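Protein-glutamine gamma-glutamyltransferase (Pseudomonas aeruginosa PAO1, PDB 6G49) shows transglutaminase activity in vitro through its periplasmic domain, crosslinking protein glutamine and lysine side chains, and is critical for the viability of the bacterium. Local coordinates at residues V59-A64 with L107-I112; R186-A191 with M250-R255. One frame throughout, in Å; residues are numbered along the deposited sequence.

Contact 1 of 2, residues V59-A64 with L107-I112. With PO4 (phosphate ion), chain H.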
loop_
_atom_site.group_PDB
_atom_site.type_symbol
_atom_site.label_atom_id
_atom_site.label_comp_id
_atom_site.label_asym_id
_atom_site.label_seq_id
_atom_site.Cartn_x
_atom_site.Cartn_y
_atom_site.Cartn_z
ATOM N N VAL A 59 -10.605 -6.463 -14.523
ATOM C CA VAL A 59 -9.758 -5.565 -15.303
ATOM C C VAL A 59 -9.460 -6.204 -16.652
ATOM O O VAL A 59 -9.056 -7.350 -16.719
ATOM C CB VAL A 59 -8.425 -5.230 -14.599
ATOM C CG1 VAL A 59 -7.614 -4.216 -15.396
ATOM C CG2 VAL A 59 -8.622 -4.706 -13.229
ATOM N N ARG A 60 -9.511 -5.382 -17.689
ATOM C CA ARG A 60 -9.143 -5.787 -19.039
ATOM C C ARG A 60 -8.099 -4.779 -19.565
ATOM O O ARG A 60 -8.379 -3.602 -19.625
ATOM C CB ARG A 60 -10.370 -5.821 -19.946
ATOM C CG ARG A 60 -10.260 -6.754 -21.135
ATOM C CD ARG A 60 -11.617 -6.965 -21.797
ATOM N NE ARG A 60 -12.250 -8.242 -21.489
ATOM C CZ ARG A 60 -13.529 -8.380 -21.162
ATOM N NH1 ARG A 60 -14.308 -7.322 -21.066
ATOM N NH2 ARG A 60 -14.038 -9.570 -20.920
ATOM N N PHE A 61 -6.908 -5.252 -19.937
ATOM C CA PHE A 61 -5.862 -4.397 -20.434
ATOM C C PHE A 61 -5.982 -4.230 -21.961
ATOM O O PHE A 61 -6.417 -5.195 -22.631
ATOM C CB PHE A 61 -4.503 -5.013 -20.091
ATOM C CG PHE A 61 -4.083 -4.726 -18.659
ATOM C CD1 PHE A 61 -4.432 -5.561 -17.620
ATOM C CD2 PHE A 61 -3.367 -3.574 -18.398
ATOM C CE1 PHE A 61 -4.032 -5.248 -16.319
ATOM C CE2 PHE A 61 -2.940 -3.275 -17.108
ATOM C CZ PHE A 61 -3.282 -4.128 -16.089
ATOM N N GLU A 62 -5.597 -3.058 -22.484
ATOM C CA GLU A 62 -5.547 -2.865 -23.962
ATOM C C GLU A 62 -4.522 -3.815 -24.593
ATOM O O GLU A 62 -4.806 -4.424 -25.644
ATOM C CB GLU A 62 -5.284 -1.407 -24.274
ATOM C CG GLU A 62 -6.492 -0.535 -24.026
ATOM C CD GLU A 62 -6.466 0.817 -24.717
ATOM O OE1 GLU A 62 -5.510 1.060 -25.467
ATOM O OE2 GLU A 62 -7.399 1.627 -24.468
ATOM N N GLY A 63 -3.343 -3.930 -23.995
ATOM C CA GLY A 63 -2.288 -4.841 -24.491
ATOM C C GLY A 63 -2.107 -6.068 -23.620
ATOM O O GLY A 63 -3.084 -6.578 -23.051
ATOM N N ALA A 64 -0.842 -6.491 -23.472
ATOM C CA ALA A 64 -0.483 -7.683 -22.732
ATOM C C ALA A 64 -0.667 -7.386 -21.235
ATOM O O ALA A 64 -0.548 -6.225 -20.795
ATOM C CB ALA A 64 0.940 -8.092 -23.037
ATOM N N LEU A 107 0.113 2.604 -19.258
ATOM C CA LEU A 107 -0.656 1.347 -19.294
ATOM C C LEU A 107 -2.128 1.756 -19.329
ATOM O O LEU A 107 -2.588 2.563 -18.547
ATOM C CB LEU A 107 -0.412 0.474 -18.060
ATOM C CG LEU A 107 1.010 0.007 -17.798
ATOM C CD1 LEU A 107 1.079 -0.858 -16.545
ATOM C CD2 LEU A 107 1.549 -0.763 -18.983
ATOM N N ARG A 108 -2.872 1.200 -20.277
ATOM C CA ARG A 108 -4.267 1.538 -20.504
ATOM C C ARG A 108 -5.132 0.300 -20.281
ATOM O O ARG A 108 -4.835 -0.826 -20.726
ATOM C CB ARG A 108 -4.491 2.055 -21.930
ATOM C CG ARG A 108 -3.795 3.377 -22.214
ATOM C CD ARG A 108 -4.245 3.934 -23.573
ATOM N NE ARG A 108 -3.831 5.319 -23.798
ATOM C CZ ARG A 108 -2.948 5.714 -24.717
ATOM N NH1 ARG A 108 -2.443 4.841 -25.576
ATOM N NH2 ARG A 108 -2.573 6.982 -24.775
ATOM N N TYR A 109 -6.195 0.483 -19.489
ATOM C CA TYR A 109 -7.011 -0.617 -19.125
ATOM C C TYR A 109 -8.392 -0.131 -18.694
ATOM O O TYR A 109 -8.558 1.005 -18.309
ATOM C CB TYR A 109 -6.353 -1.511 -18.053
ATOM C CG TYR A 109 -5.858 -0.760 -16.819
ATOM C CD1 TYR A 109 -4.636 -0.122 -16.826
ATOM C CD2 TYR A 109 -6.642 -0.642 -15.656
ATOM C CE1 TYR A 109 -4.186 0.605 -15.726
ATOM C CE2 TYR A 109 -6.168 0.029 -14.532
ATOM C CZ TYR A 109 -4.948 0.676 -14.577
ATOM O OH TYR A 109 -4.470 1.357 -13.474
ATOM N N ASP A 110 -9.366 -1.042 -18.728
ATOM C CA ASP A 110 -10.678 -0.753 -18.259
ATOM C C ASP A 110 -10.962 -1.595 -17.002
ATOM O O ASP A 110 -10.491 -2.718 -16.874
ATOM C CB ASP A 110 -11.697 -1.117 -19.320
ATOM C CG ASP A 110 -11.549 -0.296 -20.587
ATOM O OD1 ASP A 110 -11.007 0.847 -20.486
ATOM O OD2 ASP A 110 -12.045 -0.811 -21.607
ATOM N N VAL A 111 -11.771 -1.021 -16.106
ATOM C CA VAL A 111 -12.121 -1.668 -14.836
ATOM C C VAL A 111 -13.638 -1.706 -14.710
ATOM O O VAL A 111 -14.285 -0.739 -15.060
ATOM C CB VAL A 111 -11.552 -0.909 -13.636
ATOM C CG1 VAL A 111 -11.914 -1.623 -12.323
ATOM C CG2 VAL A 111 -10.047 -0.751 -13.821
ATOM N N ILE A 112 -14.164 -2.809 -14.232
ATOM C CA ILE A 112 -15.548 -2.867 -13.668
ATOM C C ILE A 112 -15.407 -3.237 -12.185
ATOM O O ILE A 112 -14.934 -4.314 -11.873
ATOM C CB ILE A 112 -16.508 -3.788 -14.442
ATOM C CG1 ILE A 112 -17.920 -3.685 -13.855
ATOM C CG2 ILE A 112 -16.053 -5.247 -14.517
ATOM C CD1 ILE A 112 -18.981 -4.409 -14.670
HETATM P P PO4 H . -17.333 -11.251 -19.879
HETATM O O1 PO4 H . -16.344 -10.176 -20.441
HETATM O O2 PO4 H . -16.717 -12.607 -19.585
HETATM O O3 PO4 H . -18.123 -10.797 -18.654
HETATM O O4 PO4 H . -18.449 -11.658 -20.840
HETATM O O HOH W 1 -8.812 1.395 -21.755
HETATM O O HOH W 2 -2.641 -2.344 -21.547
#

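Contact 2 of 2, residues R186-A191 with M250-R255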
loop_
_atom_site.group_PDB
_atom_site.type_symbol
_atom_site.label_atom_id
_atom_site.label_comp_id
_atom_site.label_asym_id
_atom_site.label_seq_id
_atom_site.Cartn_x
_atom_site.Cartn_y
_atom_site.Cartn_z
ATOM N N ARG A 186 10.973 -0.348 21.629
ATOM C CA ARG A 186 11.987 -1.182 20.987
ATOM C C ARG A 186 12.134 -0.798 19.497
ATOM O O ARG A 186 13.208 -0.773 18.941
ATOM C CB ARG A 186 11.735 -2.675 21.230
ATOM C CG ARG A 186 11.956 -3.106 22.686
ATOM C CD ARG A 186 11.746 -4.619 22.863
ATOM N NE ARG A 186 10.344 -5.036 22.868
ATOM C CZ ARG A 186 9.888 -6.282 22.685
ATOM N NH1 ARG A 186 10.729 -7.282 22.422
ATOM N NH2 ARG A 186 8.589 -6.506 22.774
ATOM N N ALA A 187 11.000 -0.574 18.828
ATOM C CA ALA A 187 11.029 -0.220 17.436
ATOM C C ALA A 187 11.669 1.156 17.225
ATOM O O ALA A 187 12.406 1.349 16.229
ATOM C CB ALA A 187 9.622 -0.284 16.874
ATOM N N ARG A 188 11.418 2.090 18.163
ATOM C CA ARG A 188 12.048 3.389 18.120
ATOM C C ARG A 188 13.561 3.243 18.292
ATOM O O ARG A 188 14.342 3.891 17.593
ATOM C CB ARG A 188 11.446 4.321 19.173
ATOM C CG ARG A 188 10.095 4.914 18.806
ATOM C CD ARG A 188 9.544 5.662 20.004
ATOM N NE ARG A 188 8.131 5.402 20.198
ATOM C CZ ARG A 188 7.152 6.143 19.683
ATOM N NH1 ARG A 188 7.412 7.335 19.158
ATOM N NH2 ARG A 188 5.913 5.682 19.683
ATOM N N ALA A 189 13.990 2.347 19.197
ATOM C CA ALA A 189 15.459 2.095 19.370
ATOM C C ALA A 189 16.096 1.537 18.088
ATOM O O ALA A 189 17.176 1.929 17.669
ATOM C CB ALA A 189 15.684 1.148 20.547
ATOM N N LEU A 190 15.403 0.592 17.431
ATOM C CA LEU A 190 15.865 0.076 16.176
ATOM C C LEU A 190 16.006 1.202 15.146
ATOM O O LEU A 190 16.984 1.249 14.439
ATOM C CB LEU A 190 14.910 -1.018 15.695
ATOM C CG LEU A 190 15.189 -1.567 14.303
ATOM C CD1 LEU A 190 16.523 -2.314 14.213
ATOM C CD2 LEU A 190 14.059 -2.473 13.836
ATOM N N ALA A 191 14.981 2.074 15.038
ATOM C CA ALA A 191 14.992 3.155 14.087
ATOM C C ALA A 191 16.205 4.083 14.334
ATOM O O ALA A 191 16.866 4.507 13.423
ATOM C CB ALA A 191 13.722 3.941 14.200
ATOM N N MET A 250 7.023 -1.459 9.102
ATOM C CA MET A 250 8.046 -0.831 8.312
ATOM C C MET A 250 7.815 0.683 8.273
ATOM O O MET A 250 8.792 1.454 8.410
ATOM C CB MET A 250 8.092 -1.331 6.876
ATOM C CG MET A 250 9.239 -0.812 6.095
ATOM S SD MET A 250 9.309 -1.515 4.410
ATOM C CE MET A 250 10.811 -0.789 3.774
ATOM N N ALA A 251 6.566 1.111 8.052
ATOM C CA ALA A 251 6.295 2.547 8.014
ATOM C C ALA A 251 6.637 3.193 9.370
ATOM O O ALA A 251 7.207 4.305 9.401
ATOM C CB ALA A 251 4.875 2.821 7.612
ATOM N N PHE A 252 6.293 2.532 10.465
ATOM C CA PHE A 252 6.625 3.005 11.828
ATOM C C PHE A 252 8.120 3.250 11.954
ATOM O O PHE A 252 8.541 4.350 12.379
ATOM C CB PHE A 252 6.145 2.026 12.881
ATOM C CG PHE A 252 6.408 2.485 14.286
ATOM C CD1 PHE A 252 7.678 2.413 14.827
ATOM C CD2 PHE A 252 5.373 2.990 15.030
ATOM C CE1 PHE A 252 7.914 2.881 16.113
ATOM C CE2 PHE A 252 5.598 3.460 16.334
ATOM C CZ PHE A 252 6.868 3.374 16.869
ATOM N N VAL A 253 8.925 2.241 11.614
ATOM C CA VAL A 253 10.371 2.325 11.812
ATOM C C VAL A 253 10.949 3.416 10.929
ATOM O O VAL A 253 11.794 4.202 11.373
ATOM C CB VAL A 253 11.072 0.972 11.596
ATOM C CG1 VAL A 253 12.592 1.107 11.663
ATOM C CG2 VAL A 253 10.593 0.000 12.622
ATOM N N LEU A 254 10.461 3.550 9.677
ATOM C CA LEU A 254 10.959 4.619 8.781
ATOM C C LEU A 254 10.651 5.997 9.372
ATOM O O LEU A 254 11.560 6.874 9.403
ATOM C CB LEU A 254 10.379 4.464 7.373
ATOM C CG LEU A 254 10.838 3.250 6.571
ATOM C CD1 LEU A 254 10.120 3.216 5.247
ATOM C CD2 LEU A 254 12.343 3.196 6.363
ATOM N N ARG A 255 9.455 6.209 9.865
ATOM C CA ARG A 255 9.101 7.486 10.404
ATOM C C ARG A 255 9.952 7.763 11.640
ATOM O O ARG A 255 10.390 8.946 11.850
ATOM C CB ARG A 255 7.659 7.522 10.860
ATOM C CG ARG A 255 6.662 7.539 9.708
ATOM C CD ARG A 255 5.280 7.852 10.195
ATOM N NE ARG A 255 4.334 7.964 9.067
ATOM C CZ ARG A 255 3.098 8.374 9.117
ATOM N NH1 ARG A 255 2.500 8.686 10.264
ATOM N NH2 ARG A 255 2.435 8.530 7.948
#

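Contact 1 of 2, residues V59-A64 with L107-I112
V59 sets CG1 anti to its backbone N (chi1 -176°), and that methyl comes within 3.7 Å of CD2 of Y109; its other branch faces V111 in a non-hydrogen-bonded pair. Beta-branched valines suit this buried face, being compact and at ease when extended. R60 makes the hydrogen-bonded pair with D110: R60 N gives to D110 O at 3.0 Å, and R60 O accepts from D110 N. Its side chain leaves on the other face, where NE and NH2 bind the carbonyls of N277 and G276 and NH2 also meets a phosphate ion. Strands 55-61 and 107-113 are antiparallel neighbours in a six-stranded sheet, with 152-158 flanking the second. F61 returns to the valine face. CB of Y109 lies over one face of the F61 ring, 4.0 Å from the F61 centroid and offset toward the rim, a CH-pi contact, the ring planes 42° apart. The Y109 hydroxyl reaches S158 and L124. At E62 the strand has ended, yet its N-H points almost straight (179°) at R108 O, 2.9 Å from E62 N. In one of two conformers, E62 CD packs on R108 CB at 3.6 Å; the R108 guanidinium pairs with E106. G63 N-H reaches R108 O through a water.

Contact 2 of 2, residues R186-A191 with M250-R255
Of segment 250-255, F252 and V253 supply nearly all the surface facing A187, R188, L190 and A191. The apolar contacts come first. CB of A187 approaches the F252 ring obliquely, 3.7 Å from CE1. F252 holds CG anti to its backbone N (chi1 -178°), which starts the ring off toward the neighbouring helix. V253 divides its two methyls: CG1 lies 4.0 Å from CB of A191, while CG2 sits more loosely near CB of A187 and CD2 of L190. A187 and A191, one helical turn apart, suit this face because a lone methyl lets the other helix come near; CB of A191 even touches the backbone, 3.4 Å from V253 O. The axes of segments 186-191 and 250-255 pass 8.6 Å apart at a crossing angle of -56°. L235 of helix 230-238 also packs on V253, so a third helix covers this buried join, in the transglutaminase-like region.

The second kind of contact joins a charged group to an aromatic one, and describes one of two conformers of R188. The R188 guanidinium and the F252 ring are nearly perpendicular, at 88°. CZ of F252 lies over one face of the guanidinium, and NH2 of R188 comes to the edge of the ring, 3.8 Å from that CZ. The cation therefore meets the rim of the phenyl and not its pi face. The aliphatic part helps too, with CG of R188 4.0 Å from CE1 of F252.

The polar work of R188 is done by its N-H groups, NH1 binding P180 O and NH2 binding G183 O. Those carbonyls probably help to fix the guanidinium in place, while between segments 186-191 and 250-255 dispersion and shape, not directed bonds, make the join.

How the contacts relate
Contact 1 and contact 2 lie on opposite sides of the chain's centre, their own centres 38 Å apart and their nearest atoms about 23 Å apart. The first closes within the TgpA N-terminal region before the second opens in the transglutaminase-like one, so they follow in series and share no residue. One is an edge-to-edge pairing of strands, secured by backbone bonds; the other is a helix packing that rests mainly on side chains. Neither reaches the probable catalytic residues, C243, H287 and D303. Contact 2 is nonetheless related to them through sequence: its second segment belongs to helix 243-256, which begins at the predicted nucleophile C243.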